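Local coordinates for polyketide biosynthesis 3-hydroxy-3-methylglutaryl-ACP synthase PksG (Bacillus subtilis, PDB 4YXT), which catalyses the aldol condensation of an acetyl group on an acyl carrier protein with a beta-ketothioester polyketide intermediate during synthesis of the antibiotic bacillaene, at residues S133-R147 with A168-N180. The protein carries 1 engineered substitution. Numbering follows the deposited sequence.
Sequences SPGAKALVIASDISR and AGAGAVAVLVGEN
With CG trans to the carbonyl carbon (chi1 -56°) and the chain extended beyond it, E179 carries its carboxylate over the type II turn S133-A136, where OE2 accepts from G135 N at 2.8 Å. That N-H meets the carboxylate from above its plane, 42° out of it. One water joins A136 O to E179 N. At the far end S146 folds its hydroxyl back beside its own N, and both donate to G169 O: OG at 2.6 Å, on a lone pair in the carbonyl plane, and N at 2.9 Å. Between these ends strands 137-145 and 170-178 run antiparallel, 166° between directions. Four hydrogen-bonded pairs, A138-V177, V140-V175, A142-V173 and D144-G171, each exchange two N-H···O bonds, the shortest from V175 N to V140 O at 2.6 Å. The two strands are neighbours in the mixed sheet of the thiolase-like fold, with 74-80 flanking the first and 5-12 the second. On the face bearing I141 and S143, helix 51-64 packs against this pair of strands; there I141 CG1 rests on A174 CB at 4.0 Å, and S143 OG lies 3.6 Å from A172 CB while bonding to P51 O. L139 CD1 reaches across to V175 O, 3.6 Å away, and also approaches the tip of L176. The other face carries A138, V140, V175 and V177, with V140 CG2 against V177 CG2 at 4.4 Å. D144, on that same face, turns its carboxylate away from 170-178: OD2 accepts from G299 N, and OD1 bonds to S83 OG and to the backbone N of A82, an engineered replacement at the position assigned by similarity to the proton donor/acceptor.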
ATOM      1  N   SER A 133     -11.833 -13.503 -10.191  1.00 28.07           N
ATOM      2  CA  SER A 133     -11.711 -14.755  -9.483  1.00 27.77           C
ATOM      3  C   SER A 133     -13.070 -15.057  -8.823  1.00 30.23           C
ATOM      4  O   SER A 133     -13.234 -14.838  -7.628  1.00 31.02           O
ATOM      5  CB  SER A 133     -10.600 -14.604  -8.437  1.00 29.30           C
ATOM      6  OG  SER A 133     -10.193 -15.849  -7.862  1.00 27.54           O
ATOM      7  N   PRO A 134     -14.060 -15.538  -9.616  1.00 28.73           N
ATOM      8  CA  PRO A 134     -15.433 -15.803  -9.117  1.00 28.73           C
ATOM      9  C   PRO A 134     -15.443 -16.623  -7.871  1.00 26.86           C
ATOM     10  O   PRO A 134     -14.748 -17.601  -7.800  1.00 26.50           O
ATOM     11  CB  PRO A 134     -16.084 -16.621 -10.257  1.00 27.84           C
ATOM     12  CG  PRO A 134     -15.325 -16.169 -11.486  1.00 27.33           C
ATOM     13  CD  PRO A 134     -13.906 -15.907 -11.042  1.00 25.29           C
ATOM     14  N   GLY A 135     -16.202 -16.198  -6.869  1.00 25.99           N
ATOM     15  CA  GLY A 135     -16.272 -16.922  -5.621  1.00 23.91           C
ATOM     16  C   GLY A 135     -15.210 -16.473  -4.603  1.00 22.92           C
ATOM     17  O   GLY A 135     -15.342 -16.786  -3.415  1.00 24.00           O
ATOM     18  N   ALA A 136     -14.190 -15.715  -5.028  1.00 21.67           N
ATOM     19  CA  ALA A 136     -13.048 -15.405  -4.103  1.00 21.05           C
ATOM     20  C   ALA A 136     -13.434 -14.388  -3.025  1.00 21.03           C
ATOM     21  O   ALA A 136     -14.404 -13.681  -3.113  1.00 19.63           O
ATOM     22  CB  ALA A 136     -11.818 -14.925  -4.863  1.00 21.78           C
ATOM     23  N   LYS A 137     -12.632 -14.299  -1.996  1.00 22.11           N
ATOM     24  CA  LYS A 137     -12.888 -13.319  -0.955  1.00 22.25           C
ATOM     25  C   LYS A 137     -11.586 -12.536  -0.755  1.00 20.57           C
ATOM     26  O   LYS A 137     -10.520 -12.906  -1.275  1.00 21.77           O
ATOM     27  CB  LYS A 137     -13.318 -14.080   0.307  1.00 22.49           C
ATOM     28  CG  LYS A 137     -14.708 -14.639   0.251  1.00 22.67           C
ATOM     29  CD  LYS A 137     -14.853 -15.981   0.924  1.00 25.28           C
ATOM     30  CE  LYS A 137     -16.101 -16.116   1.782  1.00 25.87           C
ATOM     31  NZ  LYS A 137     -17.382 -15.865   1.062  1.00 24.84           N
ATOM     32  N   ALA A 138     -11.679 -11.450  -0.031  1.00 20.31           N
ATOM     33  CA  ALA A 138     -10.521 -10.692   0.396  1.00 19.42           C
ATOM     34  C   ALA A 138     -10.650 -10.467   1.880  1.00 19.09           C
ATOM     35  O   ALA A 138     -11.756 -10.308   2.424  1.00 19.63           O
ATOM     36  CB  ALA A 138     -10.492  -9.348  -0.330  1.00 21.53           C
ATOM     37  N   LEU A 139      -9.504 -10.389   2.527  1.00 19.71           N
ATOM     38  CA  LEU A 139      -9.378  -9.988   3.893  1.00 19.62           C
ATOM     39  C   LEU A 139      -8.557  -8.680   3.962  1.00 20.33           C
ATOM     40  O   LEU A 139      -7.481  -8.595   3.404  1.00 18.49           O
ATOM     41  CB  LEU A 139      -8.660 -11.088   4.623  1.00 19.02           C
ATOM     42  CG  LEU A 139      -8.559 -10.970   6.130  1.00 17.31           C
ATOM     43  CD1 LEU A 139      -9.896 -10.802   6.857  1.00 17.05           C
ATOM     44  CD2 LEU A 139      -7.886 -12.215   6.578  1.00 17.78           C
ATOM     45  N   VAL A 140      -9.142  -7.650   4.570  1.00 19.01           N
ATOM     46  CA  VAL A 140      -8.498  -6.390   4.753  1.00 18.73           C
ATOM     47  C   VAL A 140      -8.411  -6.254   6.238  1.00 18.92           C
ATOM     48  O   VAL A 140      -9.395  -6.462   6.955  1.00 17.11           O
ATOM     49  CB  VAL A 140      -9.324  -5.202   4.185  1.00 18.69           C
ATOM     50  CG1 VAL A 140      -8.599  -3.892   4.392  1.00 17.99           C
ATOM     51  CG2 VAL A 140      -9.606  -5.388   2.722  1.00 18.46           C
ATOM     52  N   ILE A 141      -7.228  -5.890   6.684  1.00 17.93           N
ATOM     53  CA  ILE A 141      -6.947  -5.746   8.062  1.00 18.99           C
ATOM     54  C   ILE A 141      -6.264  -4.372   8.249  1.00 18.98           C
ATOM     55  O   ILE A 141      -5.205  -4.142   7.731  1.00 19.14           O
ATOM     56  CB  ILE A 141      -5.972  -6.840   8.511  1.00 20.48           C
ATOM     57  CG1 ILE A 141      -6.595  -8.218   8.337  1.00 20.32           C
ATOM     58  CG2 ILE A 141      -5.563  -6.601   9.961  1.00 19.31           C
ATOM     59  CD1 ILE A 141      -5.768  -9.338   8.945  1.00 22.20           C
ATOM     60  N   ALA A 142      -6.908  -3.475   8.973  1.00 17.18           N
ATOM     61  CA  ALA A 142      -6.282  -2.256   9.382  1.00 20.31           C
ATOM     62  C   ALA A 142      -5.736  -2.417  10.826  1.00 20.86           C
ATOM     63  O   ALA A 142      -6.493  -2.699  11.719  1.00 21.62           O
ATOM     64  CB  ALA A 142      -7.272  -1.121   9.267  1.00 18.59           C
ATOM     65  N   SER A 143      -4.418  -2.233  11.021  1.00 25.60           N
ATOM     66  CA  SER A 143      -3.682  -2.434  12.294  1.00 23.71           C
ATOM     67  C   SER A 143      -2.714  -1.256  12.536  1.00 25.15           C
ATOM     68  O   SER A 143      -1.788  -1.023  11.760  1.00 27.20           O
ATOM     69  CB  SER A 143      -2.885  -3.760  12.193  1.00 25.34           C
ATOM     70  OG  SER A 143      -2.454  -4.311  13.459  1.00 24.01           O
ATOM     71  N   ASP A 144      -2.933  -0.497  13.603  1.00 26.32           N
ATOM     72  CA  ASP A 144      -2.070   0.624  13.972  1.00 25.82           C
ATOM     73  C   ASP A 144      -1.898   0.706  15.488  1.00 28.25           C
ATOM     74  O   ASP A 144      -2.822   0.372  16.243  1.00 26.25           O
ATOM     75  CB  ASP A 144      -2.607   1.980  13.490  1.00 26.41           C
ATOM     76  CG  ASP A 144      -2.183   2.319  12.047  1.00 28.57           C
ATOM     77  OD1 ASP A 144      -0.970   2.207  11.712  1.00 29.94           O
ATOM     78  OD2 ASP A 144      -3.099   2.680  11.246  1.00 28.03           O
ATOM     79  N   ILE A 145      -0.691   1.149  15.875  1.00 27.59           N
ATOM     80  CA  ILE A 145      -0.239   1.317  17.239  1.00 29.32           C
ATOM     81  C   ILE A 145       0.338   2.725  17.347  1.00 28.77           C
ATOM     82  O   ILE A 145       1.250   3.062  16.608  1.00 25.69           O
ATOM     83  CB  ILE A 145       0.909   0.359  17.574  1.00 30.35           C
ATOM     84  CG1 ILE A 145       0.430  -1.096  17.781  1.00 33.88           C
ATOM     85  CG2 ILE A 145       1.569   0.774  18.894  1.00 30.37           C
ATOM     86  CD1 ILE A 145      -0.273  -1.764  16.640  1.00 36.93           C
ATOM     87  N   SER A 146      -0.192   3.542  18.254  1.00 30.88           N
ATOM     88  CA  SER A 146       0.451   4.815  18.599  1.00 36.71           C
ATOM     89  C   SER A 146       1.816   4.629  19.263  1.00 40.43           C
ATOM     90  O   SER A 146       2.072   3.613  19.884  1.00 44.96           O
ATOM     91  CB  SER A 146      -0.423   5.613  19.541  1.00 35.53           C
ATOM     92  OG  SER A 146      -1.662   5.793  18.932  1.00 40.79           O
ATOM     93  N   ARG A 147       2.635   5.668  19.203  1.00 48.27           N
ATOM     94  CA  ARG A 147       4.048   5.616  19.578  1.00 59.50           C
ATOM     95  C   ARG A 147       4.454   6.630  20.671  1.00 63.81           C
ATOM     96  O   ARG A 147       4.167   7.834  20.587  1.00 62.74           O
ATOM     97  CB  ARG A 147       4.912   5.785  18.320  1.00 65.66           C
ATOM     98  CG  ARG A 147       4.877   7.139  17.610  1.00 66.85           C
ATOM     99  CD  ARG A 147       3.495   7.621  17.223  1.00 71.08           C
ATOM    100  NE  ARG A 147       2.809   8.261  18.353  1.00 74.77           N
ATOM    101  CZ  ARG A 147       1.534   8.662  18.344  1.00 73.47           C
ATOM    102  NH1 ARG A 147       0.795   8.511  17.255  1.00 59.77           N
ATOM    103  NH2 ARG A 147       0.998   9.223  19.438  1.00 74.74           N
ATOM    104  N   ALA A 168      -4.552   8.511  22.127  1.00 27.27           N
ATOM    105  CA  ALA A 168      -3.529   7.913  21.317  1.00 26.48           C
ATOM    106  C   ALA A 168      -3.574   6.405  21.496  1.00 27.34           C
ATOM    107  O   ALA A 168      -2.863   5.868  22.334  1.00 26.71           O
ATOM    108  CB  ALA A 168      -2.159   8.460  21.734  1.00 27.40           C
ATOM    109  N   GLY A 169      -4.378   5.711  20.692  1.00 24.71           N
ATOM    110  CA  GLY A 169      -4.576   4.291  20.894  1.00 26.36           C
ATOM    111  C   GLY A 169      -3.816   3.248  20.088  1.00 27.54           C
ATOM    112  O   GLY A 169      -2.805   3.524  19.429  1.00 34.71           O
ATOM    113  N   ALA A 170      -4.299   2.016  20.212  1.00 23.62           N
ATOM    114  CA  ALA A 170      -3.755   0.848  19.541  1.00 23.20           C
ATOM    115  C   ALA A 170      -4.924  -0.093  19.256  1.00 21.99           C
ATOM    116  O   ALA A 170      -5.753  -0.351  20.119  1.00 22.03           O
ATOM    117  CB  ALA A 170      -2.761   0.132  20.413  1.00 20.75           C
ATOM    118  N   GLY A 171      -4.983  -0.658  18.068  1.00 23.44           N
ATOM    119  CA  GLY A 171      -6.156  -1.412  17.702  1.00 21.34           C
ATOM    120  C   GLY A 171      -5.972  -1.993  16.334  1.00 24.36           C
ATOM    121  O   GLY A 171      -5.016  -1.627  15.642  1.00 25.20           O
ATOM    122  N   ALA A 172      -6.887  -2.898  15.961  1.00 21.53           N
ATOM    123  CA  ALA A 172      -6.942  -3.444  14.623  1.00 20.12           C
ATOM    124  C   ALA A 172      -8.338  -3.873  14.379  1.00 18.57           C
ATOM    125  O   ALA A 172      -9.050  -4.259  15.316  1.00 17.80           O
ATOM    126  CB  ALA A 172      -5.965  -4.605  14.409  1.00 20.42           C
ATOM    127  N   VAL A 173      -8.757  -3.710  13.138  1.00 18.14           N
ATOM    128  CA  VAL A 173     -10.038  -4.201  12.669  1.00 18.52           C
ATOM    129  C   VAL A 173      -9.822  -5.032  11.385  1.00 19.92           C
ATOM    130  O   VAL A 173      -9.143  -4.582  10.445  1.00 19.95           O
ATOM    131  CB  VAL A 173     -11.043  -3.073  12.330  1.00 18.20           C
ATOM    132  CG1 VAL A 173     -12.413  -3.650  11.929  1.00 18.32           C
ATOM    133  CG2 VAL A 173     -11.268  -2.120  13.476  1.00 18.88           C
ATOM    134  N   ALA A 174     -10.415  -6.219  11.339  1.00 17.86           N
ATOM    135  CA  ALA A 174     -10.217  -7.105  10.234  1.00 18.23           C
ATOM    136  C   ALA A 174     -11.554  -7.191   9.578  1.00 18.34           C
ATOM    137  O   ALA A 174     -12.573  -7.325  10.260  1.00 20.93           O
ATOM    138  CB  ALA A 174      -9.748  -8.463  10.731  1.00 18.99           C
ATOM    139  N   VAL A 175     -11.577  -7.095   8.261  1.00 19.11           N
ATOM    140  CA  VAL A 175     -12.787  -7.045   7.496  1.00 18.86           C
ATOM    141  C   VAL A 175     -12.660  -8.085   6.363  1.00 23.09           C
ATOM    142  O   VAL A 175     -11.766  -7.967   5.529  1.00 21.70           O
ATOM    143  CB  VAL A 175     -12.961  -5.646   6.855  1.00 19.33           C
ATOM    144  CG1 VAL A 175     -14.159  -5.600   5.922  1.00 21.29           C
ATOM    145  CG2 VAL A 175     -13.093  -4.491   7.860  1.00 18.64           C
ATOM    146  N   LEU A 176     -13.587  -9.052   6.327  1.00 22.31           N
ATOM    147  CA  LEU A 176     -13.734 -10.029   5.276  1.00 21.40           C
ATOM    148  C   LEU A 176     -14.700  -9.561   4.226  1.00 20.94           C
ATOM    149  O   LEU A 176     -15.818  -9.261   4.529  1.00 21.57           O
ATOM    150  CB  LEU A 176     -14.298 -11.328   5.858  1.00 21.47           C
ATOM    151  CG  LEU A 176     -14.338 -12.538   4.910  1.00 21.00           C
ATOM    152  CD1 LEU A 176     -12.960 -13.135   4.644  1.00 20.40           C
ATOM    153  CD2 LEU A 176     -15.276 -13.584   5.499  1.00 22.30           C
ATOM    154  N   VAL A 177     -14.257  -9.518   2.977  1.00 20.19           N
ATOM    155  CA  VAL A 177     -14.961  -8.893   1.905  1.00 20.22           C
ATOM    156  C   VAL A 177     -15.261 -10.000   0.897  1.00 23.13           C
ATOM    157  O   VAL A 177     -14.392 -10.861   0.573  1.00 24.03           O
ATOM    158  CB  VAL A 177     -14.123  -7.753   1.273  1.00 20.95           C
ATOM    159  CG1 VAL A 177     -14.839  -7.096   0.120  1.00 20.66           C
ATOM    160  CG2 VAL A 177     -13.734  -6.702   2.322  1.00 20.31           C
ATOM    161  N   GLY A 178     -16.498 -10.000   0.419  1.00 23.58           N
ATOM    162  CA  GLY A 178     -16.987 -11.112  -0.375  1.00 24.69           C
ATOM    163  C   GLY A 178     -18.246 -10.847  -1.155  1.00 26.34           C
ATOM    164  O   GLY A 178     -18.755  -9.716  -1.190  1.00 29.29           O
ATOM    165  N   GLU A 179     -18.755 -11.903  -1.785  1.00 26.36           N
ATOM    166  CA  GLU A 179     -19.913 -11.769  -2.651  1.00 29.73           C
ATOM    167  C   GLU A 179     -21.251 -11.884  -1.919  1.00 28.35           C
ATOM    168  O   GLU A 179     -22.261 -11.578  -2.493  1.00 32.20           O
ATOM    169  CB  GLU A 179     -19.800 -12.768  -3.813  1.00 32.30           C
ATOM    170  CG  GLU A 179     -18.500 -12.625  -4.625  1.00 33.98           C
ATOM    171  CD  GLU A 179     -18.371 -13.700  -5.685  1.00 37.03           C
ATOM    172  OE1 GLU A 179     -19.251 -14.591  -5.690  1.00 43.21           O
ATOM    173  OE2 GLU A 179     -17.429 -13.665  -6.515  1.00 34.52           O
ATOM    174  N   ASN A 180     -21.262 -12.243  -0.643  1.00 28.66           N
ATOM    175  CA  ASN A 180     -22.512 -12.239   0.153  1.00 33.98           C
ATOM    176  C   ASN A 180     -22.487 -11.299   1.354  1.00 31.25           C
ATOM    177  O   ASN A 180     -22.494 -11.750   2.480  1.00 33.95           O
ATOM    178  CB  ASN A 180     -22.861 -13.658   0.652  1.00 37.66           C
ATOM    179  CG  ASN A 180     -24.209 -13.692   1.355  1.00 45.72           C
ATOM    180  OD1 ASN A 180     -25.126 -12.891   1.028  1.00 49.05           O
ATOM    181  ND2 ASN A 180     -24.347 -14.592   2.346  1.00 49.49           N
TER
HETATM  182  O   HOH W   1     -17.171 -13.929  -2.004  1.00 27.81           O
HETATM  183  O   HOH W   2     -14.899 -12.474  -5.988  1.00 30.24           O